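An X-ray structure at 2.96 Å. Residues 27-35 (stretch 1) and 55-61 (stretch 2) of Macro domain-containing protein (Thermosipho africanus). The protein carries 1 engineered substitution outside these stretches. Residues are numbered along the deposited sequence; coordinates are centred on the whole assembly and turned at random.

Stretch 1 (27-35) YYITHIDNV
Stretch 2 (55-61) NCKKVYD

Stretch 1 enters as a β-strand, residues 27-31, that begins earlier in the chain. Phi/psi values run from -137/128 at Tyr27 to -67/141 at His31. Residues 32-34 then turn to helical phi/psi without the regular bonds: -70/-18, -65/-27 and -86/-9. Asn34 N donates to His31 O at 3.1 Å and closes this turn. Val35 N to Ile32 O, at 3.4 Å, is a weak bond. Stretch 2 has no regular helix or strand. Its phi values stay negative and its psi values positive, from -70/91 at Cys56 through -118/170 at Lys58 to -130/121 at Tyr60. Asp61 sits at the N-cap position before a helix, but its side chain makes no capping bond.

The CA atoms of His31 and Lys58 lie 5.6 Å apart, and those of Asn34 and Cys56 6.4 Å. Stretch 2 therefore passes the strand end and the turn in the opposite order of sequence. The contact buries 348 Å² in all, summed over both sides. Asn34, Lys58 and His31 cover the most surface.

Asn34 is buried, and its CA-to-CB bond points toward stretch 2. Chi1 is -63° (m) and chi2 -29°. The amide is anchored in its own stretch: Asn34 ND2 donates to Thr30 OG1 at 3.1 Å, nearly straight at 174°. Thr30 has chi1 -163° (t). The carboxamide oxygen faces the stretch 2 backbone, with Asn34 OD1 3.5 Å from Lys57 N and 3.9 Å from Cys56 C. Asn34 ND2 also packs 3.7 Å from Lys58 CB.

Lys58 leaves its backbone sideways. Chi1 is 68° (p), chi2 -138°, chi3 -29° and chi4 -83° (m); the two middle angles lie between wells. This bent chain carries the amine to the strand. There Lys58 NZ donates to Tyr28 OH at 3.0 Å, the one hydrogen bond assigned across the contact. Lys58 NZ is also hydrogen-bonded elsewhere in the structure. Tyr28 starts sideways, with chi1 179° (t) and chi2 79°, and its end comes nearer to stretch 2. The amine lies oblique to its ring.

His31 points toward stretch 2 with chi1 -161° (t) and chi2 -67°. His31 CB lies 4.0 Å from Lys57 O and 4.4 Å from Lys58 CA, so the side chain packs on backbone here. Val59, chi1 174° (t), meets the ring at its edge, with Val59 CG2 4.5 Å from His31 CD2. The ring also serves its own turn: Asp33 N donates to His31 ND1 at 3.2 Å and 168°.

Tyr60 extends the contact along the strand. Chi1 is -84° (m) and chi2 -56°. Its CA-to-CB bond is sideways, but its end comes nearer, placing Tyr60 OH 3.8 Å from Ile29 O and 4.3 Å from Ile29 CB. Lys57, with chi1 to chi3 all m, starts sideways and its end leads away.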

# COMPACT_ATOMS: atom_id res chain seq x y z
N TYR A 27 6.42 -15.15 -2.65
CA TYR A 27 7.25 -14.02 -2.17
C TYR A 27 7.65 -14.23 -0.70
O TYR A 27 6.76 -14.50 0.13
CB TYR A 27 6.48 -12.72 -2.35
CG TYR A 27 6.02 -12.46 -3.76
CD1 TYR A 27 6.87 -11.91 -4.70
CD2 TYR A 27 4.74 -12.80 -4.17
CE1 TYR A 27 6.47 -11.69 -6.01
CE2 TYR A 27 4.32 -12.57 -5.47
CZ TYR A 27 5.18 -12.02 -6.39
OH TYR A 27 4.77 -11.81 -7.68
N TYR A 28 8.95 -14.13 -0.41
CA TYR A 28 9.52 -14.18 0.95
C TYR A 28 10.17 -12.82 1.25
O TYR A 28 11.10 -12.43 0.52
CB TYR A 28 10.53 -15.32 1.06
CG TYR A 28 11.20 -15.45 2.41
CD1 TYR A 28 10.56 -16.05 3.48
CD2 TYR A 28 12.49 -14.98 2.60
CE1 TYR A 28 11.19 -16.18 4.71
CE2 TYR A 28 13.13 -15.10 3.83
CZ TYR A 28 12.48 -15.70 4.89
OH TYR A 28 13.12 -15.81 6.09
N ILE A 29 9.65 -12.12 2.26
CA ILE A 29 10.19 -10.81 2.75
C ILE A 29 11.39 -11.11 3.65
O ILE A 29 11.26 -12.01 4.51
CB ILE A 29 9.11 -10.03 3.52
CG1 ILE A 29 7.89 -9.74 2.64
CG2 ILE A 29 9.68 -8.75 4.11
CD1 ILE A 29 6.66 -9.38 3.43
N THR A 30 12.49 -10.38 3.49
CA THR A 30 13.71 -10.51 4.33
C THR A 30 14.54 -9.23 4.30
O THR A 30 14.33 -8.39 3.40
CB THR A 30 14.56 -11.70 3.87
OG1 THR A 30 15.48 -12.01 4.93
CG2 THR A 30 15.31 -11.44 2.58
N HIS A 31 15.47 -9.09 5.24
CA HIS A 31 16.51 -8.03 5.25
C HIS A 31 17.45 -8.30 4.07
O HIS A 31 17.74 -9.47 3.80
CB HIS A 31 17.24 -7.98 6.60
CG HIS A 31 17.95 -6.69 6.85
ND1 HIS A 31 19.04 -6.29 6.11
CD2 HIS A 31 17.73 -5.72 7.76
CE1 HIS A 31 19.46 -5.12 6.55
NE2 HIS A 31 18.67 -4.75 7.56
N ILE A 32 17.89 -7.25 3.39
CA ILE A 32 18.68 -7.37 2.13
C ILE A 32 20.08 -7.92 2.46
O ILE A 32 20.74 -8.42 1.53
CB ILE A 32 18.72 -6.03 1.37
CG1 ILE A 32 19.32 -6.21 -0.03
CG2 ILE A 32 19.45 -4.96 2.17
CD1 ILE A 32 19.14 -5.03 -0.94
N ASP A 33 20.50 -7.84 3.72
CA ASP A 33 21.79 -8.42 4.21
C ASP A 33 21.76 -9.95 4.08
O ASP A 33 22.84 -10.55 3.91
CB ASP A 33 22.09 -7.99 5.65
CG ASP A 33 22.43 -6.51 5.81
OD1 ASP A 33 22.71 -5.83 4.78
OD2 ASP A 33 22.42 -6.04 6.97
N ASN A 34 20.57 -10.56 4.13
CA ASN A 34 20.38 -12.04 4.15
C ASN A 34 20.37 -12.63 2.73
O ASN A 34 20.38 -13.87 2.63
CB ASN A 34 19.09 -12.44 4.85
CG ASN A 34 19.06 -12.06 6.32
OD1 ASN A 34 20.11 -11.99 6.96
ND2 ASN A 34 17.87 -11.82 6.85
N VAL A 35 20.32 -11.81 1.68
CA VAL A 35 20.02 -12.28 0.29
C VAL A 35 21.11 -13.24 -0.18
O VAL A 35 20.78 -14.30 -0.73
CB VAL A 35 19.79 -11.12 -0.70
CG1 VAL A 35 19.66 -11.62 -2.13
CG2 VAL A 35 18.57 -10.30 -0.31
N ASN A 55 23.38 -17.21 12.04
CA ASN A 55 23.11 -15.82 12.50
C ASN A 55 22.51 -15.04 11.32
O ASN A 55 23.14 -14.06 10.85
CB ASN A 55 24.36 -15.17 13.10
CG ASN A 55 24.07 -13.93 13.91
OD1 ASN A 55 22.91 -13.61 14.20
ND2 ASN A 55 25.11 -13.20 14.28
N CYS A 56 21.31 -15.46 10.88
CA CYS A 56 20.44 -14.74 9.90
C CYS A 56 19.89 -13.47 10.56
O CYS A 56 18.83 -13.56 11.22
CB CYS A 56 19.30 -15.63 9.39
SG CYS A 56 19.51 -16.23 7.69
N LYS A 57 20.61 -12.34 10.41
CA LYS A 57 20.40 -11.05 11.13
C LYS A 57 19.21 -10.29 10.52
O LYS A 57 19.44 -9.43 9.66
CB LYS A 57 21.68 -10.20 11.05
CG LYS A 57 22.85 -10.66 11.92
CD LYS A 57 22.69 -10.36 13.41
CE LYS A 57 22.73 -8.88 13.75
NZ LYS A 57 21.37 -8.30 13.86
N LYS A 58 17.99 -10.61 10.97
CA LYS A 58 16.70 -10.13 10.40
C LYS A 58 15.94 -9.32 11.46
O LYS A 58 16.38 -9.32 12.63
CB LYS A 58 15.88 -11.32 9.87
CG LYS A 58 15.32 -12.30 10.90
CD LYS A 58 15.42 -13.81 10.56
CE LYS A 58 15.39 -14.20 9.09
NZ LYS A 58 14.02 -14.29 8.54
N VAL A 59 14.85 -8.65 11.05
CA VAL A 59 14.00 -7.76 11.91
C VAL A 59 12.55 -8.25 11.83
O VAL A 59 11.86 -7.90 10.86
CB VAL A 59 14.13 -6.27 11.53
CG1 VAL A 59 13.16 -5.38 12.30
CG2 VAL A 59 15.56 -5.76 11.70
N TYR A 60 12.14 -9.07 12.80
CA TYR A 60 10.74 -9.41 13.15
C TYR A 60 10.58 -9.20 14.66
O TYR A 60 11.31 -9.87 15.41
CB TYR A 60 10.39 -10.86 12.79
CG TYR A 60 9.99 -11.11 11.36
CD1 TYR A 60 8.93 -10.42 10.79
CD2 TYR A 60 10.64 -12.06 10.59
CE1 TYR A 60 8.55 -10.64 9.47
CE2 TYR A 60 10.26 -12.30 9.28
CZ TYR A 60 9.22 -11.59 8.71
OH TYR A 60 8.85 -11.82 7.41
N ASP A 61 9.67 -8.32 15.10
CA ASP A 61 9.44 -8.02 16.54
C ASP A 61 9.19 -9.34 17.29
O ASP A 61 8.46 -10.19 16.74
CB ASP A 61 8.29 -7.03 16.74
CG ASP A 61 8.45 -6.15 17.97
OD1 ASP A 61 8.88 -6.66 19.02
OD2 ASP A 61 8.16 -4.94 17.86